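Side-chain contacts in nitrogenase molybdenum-iron protein alpha chain (Clostridium pasteurianum, PDB 4WES), which forms, with the beta chain, the molybdenum-iron component of nitrogenase, which reduces dinitrogen to ammonia on its iron-molybdenum cofactor: residues E433-D436 / G437-L440; T245-K248 / V249-D253; L308-R311 / T312-I316; S173-G176 / Y177-V180. All coordinates share one frame; numbering follows the deposited sequence.

Interaction 1 (E433-D436 / G437-L440); sequences EMHD and GTIL
Thr438 reaches back across a tight turn to His435 with both branches of its side chain, one polar and one apolar. The polar contact is the hydrogen bond from Thr438 OG1 to His435 O, 2.7 Å long; it lies in the carbonyl plane with a C=O...donor angle of 160°. Thr438 OG1 sits between its backbone N and carbonyl carbon (chi1 61°), which leaves CG2 beside the N and directed at the histidine. A second hydrogen bond, 2.7 Å from His435 ND1 to Asp436 O, has its acceptor close to the imidazole plane and, together with NE2 bonding to Asp361, fixes the rotation of the ring.

The CH-pi contact uses the methyl group: Thr438 CG2 stands 3.5 Å from the centroid of the His435 ring, 16° off the ring normal, hence over the face.

Apolar packing continues on the buried side, where Met434 SD lies 3.7 Å from Leu440 CD2. The terminal bend of the methionine chain brings Met434 CE into van der Waals contact with a polar atom, Thr438 OG1, at 3.4 Å.

Gly437 takes a positive phi, a backbone conformation that favours glycine. His435 to Thr438 form a type II beta turn, with Gly437 at its third position and Met434 and Leu440 packed beside it; the turn leads from helix 430-433 into strand 439-441 of the mixed sheet, between strands 25-27 and 361-367.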
loop_
_atom_site.group_PDB
_atom_site.type_symbol
_atom_site.label_atom_id
_atom_site.label_comp_id
_atom_site.label_asym_id
_atom_site.label_seq_id
_atom_site.Cartn_x
_atom_site.Cartn_y
_atom_site.Cartn_z
ATOM N N GLU A 433 13.063 -41.614 22.022
ATOM C CA GLU A 433 13.985 -40.833 21.212
ATOM C C GLU A 433 14.653 -39.704 21.986
ATOM O O GLU A 433 15.683 -39.194 21.566
ATOM C CB GLU A 433 13.230 -40.280 19.991
ATOM C CG GLU A 433 14.123 -39.628 18.953
ATOM C CD GLU A 433 13.521 -39.598 17.570
ATOM O OE1 GLU A 433 12.685 -40.460 17.266
ATOM O OE2 GLU A 433 13.946 -38.717 16.807
ATOM N N MET A 434 14.083 -39.307 23.116
ATOM C CA MET A 434 14.585 -38.178 23.887
ATOM C C MET A 434 15.794 -38.590 24.725
ATOM O O MET A 434 15.980 -39.747 25.085
ATOM C CB MET A 434 13.494 -37.669 24.801
ATOM C CG MET A 434 12.340 -37.092 23.992
ATOM S SD MET A 434 10.918 -36.544 24.963
ATOM C CE MET A 434 11.611 -35.153 25.842
ATOM N N HIS A 435 16.656 -37.640 25.004
ATOM C CA HIS A 435 17.808 -38.027 25.786
ATOM C C HIS A 435 17.538 -37.965 27.287
ATOM O O HIS A 435 16.526 -37.461 27.746
ATOM C CB HIS A 435 19.043 -37.257 25.365
ATOM C CG HIS A 435 19.011 -35.816 25.718
ATOM N ND1 HIS A 435 19.234 -35.369 27.011
ATOM C CD2 HIS A 435 18.908 -34.707 24.951
ATOM C CE1 HIS A 435 19.211 -34.042 27.024
ATOM N NE2 HIS A 435 19.007 -33.618 25.788
ATOM N N ASP A 436 18.447 -38.553 28.053
ATOM C CA ASP A 436 18.283 -38.596 29.496
ATOM C C ASP A 436 18.309 -37.183 30.076
ATOM O O ASP A 436 19.024 -36.315 29.568
ATOM C CB ASP A 436 19.375 -39.453 30.138
ATOM C CG ASP A 436 19.182 -40.941 29.875
ATOM O OD1 ASP A 436 18.079 -41.344 29.448
ATOM O OD2 ASP A 436 20.148 -41.726 30.103
ATOM N N GLY A 437 17.499 -36.958 31.111
ATOM C CA GLY A 437 17.409 -35.664 31.779
ATOM C C GLY A 437 16.411 -34.663 31.217
ATOM O O GLY A 437 16.331 -33.522 31.652
ATOM N N THR A 438 15.632 -35.119 30.240
ATOM C CA THR A 438 14.617 -34.308 29.580
ATOM C C THR A 438 13.248 -34.484 30.245
ATOM O O THR A 438 13.020 -35.438 30.993
ATOM C CB THR A 438 14.576 -34.634 28.066
ATOM O OG1 THR A 438 14.234 -36.001 27.872
ATOM C CG2 THR A 438 15.891 -34.264 27.420
ATOM N N ILE A 439 12.345 -33.560 29.945
ATOM C CA ILE A 439 11.045 -33.557 30.556
ATOM C C ILE A 439 9.942 -33.602 29.513
ATOM O O ILE A 439 10.038 -32.978 28.460
ATOM C CB ILE A 439 10.889 -32.345 31.508
ATOM C CG1 ILE A 439 9.650 -32.412 32.421
ATOM C CG2 ILE A 439 10.979 -31.030 30.763
ATOM C CD1 ILE A 439 9.726 -31.436 33.568
ATOM N N LEU A 440 8.888 -34.350 29.854
ATOM C CA LEU A 440 7.701 -34.441 29.042
ATOM C C LEU A 440 6.548 -33.809 29.800
ATOM O O LEU A 440 6.378 -34.061 30.987
ATOM C CB LEU A 440 7.390 -35.904 28.736
ATOM C CG LEU A 440 8.429 -36.546 27.810
ATOM C CD1 LEU A 440 9.581 -37.178 28.554
ATOM C CD2 LEU A 440 7.835 -37.481 26.771
#

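Interaction 2 (T245-K248 / V249-D253); sequences TYEK and VQNAD
Gln250 lays its amide obliquely against the ring of Tyr246, one helical turn earlier, with Gln250 CD 3.5 Å from Tyr246 CE2 and the two planes 39° apart. A water joins their polar ends: it accepts from Gln250 NE2 at 3.1 Å and lies 2.7 Å from Tyr246 OH, which is also hydrogen-bonded to His170.

At the start of the short helix 246-250, Thr245 is the N-cap. Its OG1 accepts from Lys248 N over 3.0 Å, with an N-H...acceptor angle of 153°. The next two amides follow the regular pattern, Val249 N bonding to Thr245 O and Gln250 N to Tyr246 O, the latter at 2.9 Å.

At the far end the pattern frays. Asn251 N makes only weak bonds, to Glu247 O and Lys248 O, and the asparagine side chain supplements them: ND2 donates to Glu247 O at 3.0 Å, from above the carbonyl plane. Asn251 CG lies beside the backbone N (chi1 -71°), which brings ND2 back over the last turn, while OD1 accepts from Lys203 N.

Side chains thus serve main-chain groups at both ends: the Thr245 hydroxyl takes up an amide at the N-terminal end, and Asn251 ND2 reinforces the weak hold on Glu247 O at the C-terminal end.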
loop_
_atom_site.group_PDB
_atom_site.type_symbol
_atom_site.label_atom_id
_atom_site.label_comp_id
_atom_site.label_asym_id
_atom_site.label_seq_id
_atom_site.Cartn_x
_atom_site.Cartn_y
_atom_site.Cartn_z
ATOM N N THR A 245 -8.390 -37.054 -3.420
ATOM C CA THR A 245 -9.727 -37.179 -3.959
ATOM C C THR A 245 -10.500 -38.221 -3.171
ATOM O O THR A 245 -9.926 -39.174 -2.597
ATOM C CB THR A 245 -9.723 -37.606 -5.438
ATOM O OG1 THR A 245 -9.145 -38.904 -5.527
ATOM C CG2 THR A 245 -8.990 -36.595 -6.280
ATOM N N TYR A 246 -11.825 -38.090 -3.209
ATOM C CA TYR A 246 -12.685 -39.091 -2.602
ATOM C C TYR A 246 -12.418 -40.478 -3.175
ATOM O O TYR A 246 -12.330 -41.485 -2.455
ATOM C CB TYR A 246 -14.142 -38.656 -2.802
ATOM C CG TYR A 246 -15.153 -39.552 -2.161
ATOM C CD1 TYR A 246 -15.405 -39.487 -0.802
ATOM C CD2 TYR A 246 -15.896 -40.469 -2.925
ATOM C CE1 TYR A 246 -16.338 -40.281 -0.195
ATOM C CE2 TYR A 246 -16.851 -41.258 -2.312
ATOM C CZ TYR A 246 -17.074 -41.182 -0.963
ATOM O OH TYR A 246 -18.002 -41.993 -0.380
ATOM N N GLU A 247 -12.270 -40.559 -4.507
ATOM C CA GLU A 247 -12.042 -41.839 -5.162
ATOM C C GLU A 247 -10.743 -42.484 -4.698
ATOM O O GLU A 247 -10.674 -43.714 -4.553
ATOM C CB GLU A 247 -12.073 -41.635 -6.664
ATOM C CG GLU A 247 -11.815 -42.901 -7.471
ATOM C CD GLU A 247 -11.923 -42.605 -8.937
ATOM O OE1 GLU A 247 -10.876 -42.658 -9.612
ATOM O OE2 GLU A 247 -13.048 -42.320 -9.400
ATOM N N LYS A 248 -9.703 -41.697 -4.462
ATOM C CA LYS A 248 -8.463 -42.297 -3.969
ATOM C C LYS A 248 -8.666 -42.898 -2.591
ATOM O O LYS A 248 -8.112 -43.967 -2.275
ATOM C CB LYS A 248 -7.283 -41.317 -4.007
ATOM C CG LYS A 248 -6.791 -41.196 -5.441
ATOM C CD LYS A 248 -5.899 -40.063 -5.807
ATOM C CE LYS A 248 -4.558 -40.206 -5.214
ATOM N NZ LYS A 248 -3.560 -39.139 -5.657
ATOM N N VAL A 249 -9.422 -42.226 -1.713
ATOM C CA VAL A 249 -9.699 -42.825 -0.433
ATOM C C VAL A 249 -10.513 -44.120 -0.597
ATOM O O VAL A 249 -10.253 -45.126 0.078
ATOM C CB VAL A 249 -10.381 -41.822 0.515
ATOM C CG1 VAL A 249 -10.589 -42.423 1.884
ATOM C CG2 VAL A 249 -9.565 -40.523 0.636
ATOM N N GLN A 250 -11.484 -44.108 -1.505
ATOM C CA GLN A 250 -12.246 -45.338 -1.795
ATOM C C GLN A 250 -11.395 -46.506 -2.236
ATOM O O GLN A 250 -11.763 -47.656 -2.017
ATOM C CB GLN A 250 -13.283 -45.085 -2.883
ATOM C CG GLN A 250 -14.460 -44.229 -2.463
ATOM C CD GLN A 250 -15.477 -44.175 -3.573
ATOM O OE1 GLN A 250 -15.129 -43.771 -4.694
ATOM N NE2 GLN A 250 -16.698 -44.579 -3.282
ATOM N N ASN A 251 -10.262 -46.210 -2.860
ATOM C CA ASN A 251 -9.338 -47.223 -3.325
ATOM C C ASN A 251 -8.093 -47.380 -2.449
ATOM O O ASN A 251 -7.100 -47.963 -2.882
ATOM C CB ASN A 251 -8.958 -46.949 -4.766
ATOM C CG ASN A 251 -10.093 -47.217 -5.712
ATOM O OD1 ASN A 251 -10.434 -48.368 -5.959
ATOM N ND2 ASN A 251 -10.718 -46.174 -6.205
ATOM N N ALA A 252 -8.177 -46.974 -1.180
ATOM C CA ALA A 252 -7.023 -47.095 -0.317
ATOM C C ALA A 252 -6.600 -48.575 -0.131
ATOM O O ALA A 252 -5.448 -48.849 0.173
ATOM C CB ALA A 252 -7.256 -46.455 1.039
ATOM N N ASP A 253 -7.526 -49.526 -0.317
ATOM C CA ASP A 253 -7.184 -50.928 -0.178
ATOM C C ASP A 253 -6.288 -51.460 -1.304
ATOM O O ASP A 253 -5.820 -52.583 -1.218
ATOM C CB ASP A 253 -8.446 -51.791 -0.056
ATOM C CG ASP A 253 -9.385 -51.657 -1.258
ATOM O OD1 ASP A 253 -9.609 -50.530 -1.746
ATOM O OD2 ASP A 253 -9.893 -52.710 -1.711
HETATM O O HOH W 1 -18.057 -44.677 -0.552
#

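Interaction 3 (L308-R311 / T312-I316); sequences LTKR and TEEVI
A salt-bridge network of Lys310, Arg311 and Glu314 runs along the outer side of the long helix 306-334, joining residues three and four positions apart. The stronger arm is the bond from Arg311 NH2 to Glu314 OE1, 3.0 Å long with an N-H...acceptor angle of 168°. The carboxylate oxygen lies in the guanidinium plane and uses its anti lone pair, although the two flat groups are turned 60° from each other. Arg311 is bent at chi2 (-62°) and again at chi3, turning its end along the helix towards Glu314; NH1 meanwhile donates to Lys231 O. The other arm is long: Lys310 NZ stands 3.8 Å from Glu314 OE2, while Lys310 CE comes closer to that oxygen, at 3.2 Å. Two positive groups thus flank one carboxylate, which would be expected to favour its charged form.

Towards the interior, Val315 CG2 lies over one face of the Arg311 guanidinium, 3.6 Å from NH1, and Val315 also packs on Val228 and Ile232 of helix 221-232. Between the first residue of 308-311 and the first of 312-316, Leu308 O accepts twice, from Thr312 N at 2.8 Å and from Thr312 OG1 at 2.7 Å, the two donors approaching from opposite faces of its carbonyl plane.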
loop_
_atom_site.group_PDB
_atom_site.type_symbol
_atom_site.label_atom_id
_atom_site.label_comp_id
_atom_site.label_asym_id
_atom_site.label_seq_id
_atom_site.Cartn_x
_atom_site.Cartn_y
_atom_site.Cartn_z
ATOM N N LEU A 308 14.345 -51.487 -6.803
ATOM C CA LEU A 308 13.866 -50.484 -5.837
ATOM C C LEU A 308 14.959 -50.155 -4.842
ATOM O O LEU A 308 15.166 -48.994 -4.470
ATOM C CB LEU A 308 12.651 -50.950 -5.035
ATOM C CG LEU A 308 11.239 -50.723 -5.536
ATOM C CD1 LEU A 308 10.286 -51.204 -4.444
ATOM C CD2 LEU A 308 11.000 -49.280 -5.907
ATOM N N THR A 309 15.655 -51.178 -4.373
ATOM C CA THR A 309 16.735 -50.949 -3.435
ATOM C C THR A 309 17.863 -50.092 -4.024
ATOM O O THR A 309 18.348 -49.129 -3.402
ATOM C CB THR A 309 17.250 -52.280 -2.903
ATOM O OG1 THR A 309 16.215 -52.899 -2.129
ATOM C CG2 THR A 309 18.494 -52.081 -2.053
ATOM N N LYS A 310 18.243 -50.420 -5.257
ATOM C CA LYS A 310 19.272 -49.683 -5.962
ATOM C C LYS A 310 18.866 -48.227 -6.148
ATOM O O LYS A 310 19.658 -47.314 -5.870
ATOM C CB LYS A 310 19.538 -50.342 -7.323
ATOM C CG LYS A 310 20.549 -49.617 -8.203
ATOM C CD LYS A 310 20.557 -50.187 -9.618
ATOM C CE LYS A 310 21.424 -49.396 -10.572
ATOM N NZ LYS A 310 22.827 -49.895 -10.576
ATOM N N ARG A 311 17.640 -48.002 -6.626
ATOM C CA ARG A 311 17.157 -46.652 -6.879
ATOM C C ARG A 311 17.032 -45.899 -5.569
ATOM O O ARG A 311 17.244 -44.696 -5.531
ATOM C CB ARG A 311 15.783 -46.654 -7.588
ATOM C CG ARG A 311 15.842 -46.883 -9.065
ATOM C CD ARG A 311 16.624 -45.768 -9.755
ATOM N NE ARG A 311 15.851 -44.541 -9.842
ATOM C CZ ARG A 311 16.354 -43.312 -9.807
ATOM N NH1 ARG A 311 15.551 -42.267 -9.928
ATOM N NH2 ARG A 311 17.647 -43.118 -9.653
ATOM N N THR A 312 16.660 -46.595 -4.499
ATOM C CA THR A 312 16.528 -45.959 -3.177
ATOM C C THR A 312 17.847 -45.276 -2.812
ATOM O O THR A 312 17.889 -44.092 -2.452
ATOM C CB THR A 312 16.094 -46.961 -2.071
ATOM O OG1 THR A 312 14.766 -47.405 -2.326
ATOM C CG2 THR A 312 16.103 -46.348 -0.696
ATOM N N GLU A 313 18.932 -46.019 -2.932
ATOM C CA GLU A 313 20.238 -45.471 -2.562
ATOM C C GLU A 313 20.702 -44.393 -3.539
ATOM O O GLU A 313 21.311 -43.403 -3.128
ATOM C CB GLU A 313 21.275 -46.579 -2.361
ATOM C CG GLU A 313 20.913 -47.492 -1.203
ATOM C CD GLU A 313 20.851 -46.764 0.123
ATOM O OE1 GLU A 313 19.975 -47.086 0.934
ATOM O OE2 GLU A 313 21.676 -45.864 0.373
ATOM N N GLU A 314 20.426 -44.562 -4.833
ATOM C CA GLU A 314 20.780 -43.514 -5.798
ATOM C C GLU A 314 20.053 -42.214 -5.473
ATOM O O GLU A 314 20.658 -41.134 -5.517
ATOM C CB GLU A 314 20.430 -43.921 -7.229
ATOM C CG GLU A 314 21.309 -45.030 -7.749
ATOM C CD GLU A 314 20.864 -45.585 -9.084
ATOM O OE1 GLU A 314 19.761 -45.234 -9.585
ATOM O OE2 GLU A 314 21.660 -46.381 -9.624
ATOM N N VAL A 315 18.748 -42.300 -5.212
ATOM C CA VAL A 315 17.969 -41.103 -4.946
ATOM C C VAL A 315 18.379 -40.433 -3.634
ATOM O O VAL A 315 18.531 -39.217 -3.586
ATOM C CB VAL A 315 16.461 -41.418 -4.995
ATOM C CG1 VAL A 315 15.630 -40.252 -4.499
ATOM C CG2 VAL A 315 16.054 -41.798 -6.428
ATOM N N ILE A 316 18.591 -41.230 -2.595
ATOM C CA ILE A 316 19.086 -40.682 -1.312
ATOM C C ILE A 316 20.384 -39.907 -1.562
ATOM O O ILE A 316 20.528 -38.758 -1.119
ATOM C CB ILE A 316 19.289 -41.789 -0.257
ATOM C CG1 ILE A 316 17.936 -42.304 0.246
ATOM C CG2 ILE A 316 20.126 -41.276 0.906
ATOM C CD1 ILE A 316 18.042 -43.560 1.049
#

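Interaction 4 (S173-G176 / Y177-V180); sequences SCEG and YKGV. With CLF (Fe(8)-S(7) cluster), chain H.
Residues Glu175 to Lys178 form a type I beta turn, closed by the 3.0 Å hydrogen bond from Lys178 N to Glu175 O at an N-H...acceptor angle of 164°. Across the turn the side chains of these same two residues run side by side and meet in a salt bridge. Lys178 NZ lies 2.8 Å from Glu175 OE2, which it approaches from above the carboxylate plane, 54° out of it. The lysine is extended beyond CG, whereas the glutamate bends at chi2 (85°) to bring its carboxylate alongside. A water accepts from Lys178 NZ and donates to Glu175 OE1 at 2.8 Å, bridging the ammonium to the second oxygen. Ser173 O adds a weak hydrogen bond to Lys178 NZ, at 3.4 Å, so NZ has three oxygen partners, one of them weak: Glu175 OE2, the water and Ser173 O.

The ring of Tyr177 lies alongside Glu175: CB of the glutamate is 4.2 Å from the ring centroid and over its face, a CH-pi contact.

Gly176 belongs to the pocket of the Fe(8)-S(7) cluster, with its N 3.6 Å from CLF S3A. Its lack of a side chain is consistent with the nearness of CLF S2A, and the cluster ligands Cys53 and Cys145 are close by.

The turn lies in the connection from strand 169-172, an outer strand of its parallel sheet within this chain, to helix 182-196. Glu175 touches Ala143 at the end of the adjacent strand 138-143, while Tyr177 packs on Leu107 of the beta chain.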
loop_
_atom_site.group_PDB
_atom_site.type_symbol
_atom_site.label_atom_id
_atom_site.label_comp_id
_atom_site.label_asym_id
_atom_site.label_seq_id
_atom_site.Cartn_x
_atom_site.Cartn_y
_atom_site.Cartn_z
ATOM N N SER A 173 -20.716 -37.800 13.885
ATOM C CA SER A 173 -21.206 -37.275 15.160
ATOM C C SER A 173 -20.031 -36.821 16.009
ATOM O O SER A 173 -19.681 -37.444 16.993
ATOM C CB SER A 173 -22.031 -38.313 15.879
ATOM O OG SER A 173 -23.278 -38.482 15.235
ATOM N N CYS A 174 -19.433 -35.721 15.577
ATOM C CA CYS A 174 -18.237 -35.119 16.186
ATOM C C CYS A 174 -18.543 -33.860 16.984
ATOM O O CYS A 174 -17.773 -32.905 16.999
ATOM C CB CYS A 174 -17.170 -34.889 15.143
ATOM S SG CYS A 174 -17.720 -33.897 13.722
ATOM N N GLU A 175 -19.662 -33.881 17.704
ATOM C CA GLU A 175 -19.974 -32.786 18.614
ATOM C C GLU A 175 -18.772 -32.433 19.480
ATOM O O GLU A 175 -18.094 -33.306 19.999
ATOM C CB GLU A 175 -21.161 -33.114 19.509
ATOM C CG GLU A 175 -22.507 -33.233 18.841
ATOM C CD GLU A 175 -22.857 -34.584 18.231
ATOM O OE1 GLU A 175 -24.069 -34.757 17.976
ATOM O OE2 GLU A 175 -21.976 -35.443 18.013
ATOM N N GLY A 176 -18.538 -31.128 19.675
ATOM C CA GLY A 176 -17.261 -30.704 20.236
ATOM C C GLY A 176 -16.923 -31.174 21.593
ATOM O O GLY A 176 -15.748 -31.362 21.900
ATOM N N TYR A 177 -17.930 -31.403 22.426
ATOM C CA TYR A 177 -17.687 -31.828 23.811
ATOM C C TYR A 177 -17.354 -33.306 23.970
ATOM O O TYR A 177 -16.992 -33.734 25.067
ATOM C CB TYR A 177 -18.886 -31.516 24.686
ATOM C CG TYR A 177 -20.174 -32.138 24.150
ATOM C CD1 TYR A 177 -20.453 -33.471 24.342
ATOM C CD2 TYR A 177 -21.075 -31.383 23.432
ATOM C CE1 TYR A 177 -21.602 -34.049 23.855
ATOM C CE2 TYR A 177 -22.228 -31.937 22.925
ATOM C CZ TYR A 177 -22.491 -33.280 23.134
ATOM O OH TYR A 177 -23.647 -33.805 22.617
ATOM N N LYS A 178 -17.429 -34.071 22.869
ATOM C CA LYS A 178 -17.110 -35.484 22.933
ATOM C C LYS A 178 -15.620 -35.717 23.143
ATOM O O LYS A 178 -14.775 -34.970 22.656
ATOM C CB LYS A 178 -17.615 -36.192 21.706
ATOM C CG LYS A 178 -19.133 -36.201 21.711
ATOM C CD LYS A 178 -19.733 -36.968 20.572
ATOM C CE LYS A 178 -21.234 -37.129 20.762
ATOM N NZ LYS A 178 -21.827 -37.755 19.562
ATOM N N GLY A 179 -15.292 -36.755 23.900
ATOM C CA GLY A 179 -13.938 -36.949 24.306
ATOM C C GLY A 179 -13.418 -35.750 25.090
ATOM O O GLY A 179 -14.157 -35.111 25.846
ATOM N N VAL A 180 -12.134 -35.478 24.930
ATOM C CA VAL A 180 -11.411 -34.501 25.745
ATOM C C VAL A 180 -10.563 -33.528 24.928
ATOM O O VAL A 180 -9.876 -32.706 25.517
ATOM C CB VAL A 180 -10.521 -35.191 26.803
ATOM C CG1 VAL A 180 -11.381 -36.005 27.754
ATOM C CG2 VAL A 180 -9.476 -36.086 26.193
HETATM FE FE1 CLF H . -18.434 -26.837 19.796
HETATM FE FE2 CLF H . -16.832 -24.926 19.671
HETATM FE FE3 CLF H . -15.970 -27.323 18.598
HETATM FE FE4 CLF H . -17.906 -25.818 17.440
HETATM S S1 CLF H . -19.230 -24.704 19.086
HETATM S S2A CLF H . -16.345 -26.841 20.836
HETATM S S4A CLF H . -15.713 -25.249 17.679
HETATM S S3A CLF H . -18.049 -28.088 17.865
HETATM FE FE5 CLF H . -18.950 -22.764 16.222
HETATM FE FE6 CLF H . -21.380 -21.888 18.753
HETATM FE FE7 CLF H . -19.198 -20.525 17.782
HETATM FE FE8 CLF H . -18.368 -22.523 19.380
HETATM S S2B CLF H . -20.808 -21.610 16.550
HETATM S S3B CLF H . -19.752 -20.832 20.011
HETATM S S4B CLF H . -17.291 -21.787 17.465
HETATM O O HOH W 2 -24.862 -37.059 19.308
#

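Along the chain the order is interactions 4, 2, 3 and 1, and none touches another. Interactions 3 and 4 are the farthest apart, with centres about 45 Å apart on opposite sides of the chain's centre; interactions 2 and 4 are nearest, at about 26 Å. Interaction 4 follows the parallel sheet that contains strand 169-172, interaction 2 is in the connection, in sequence, from strand 235-239 to 257-260 of another, and interaction 1 enters the mixed sheet. Interaction 3 occupies the long helix 306-334, which leads towards strand 338-343 of that mixed sheet. Only 173-180 meets a cluster and the beta chain; the others lie in a turn and two helices away from the annotated sites.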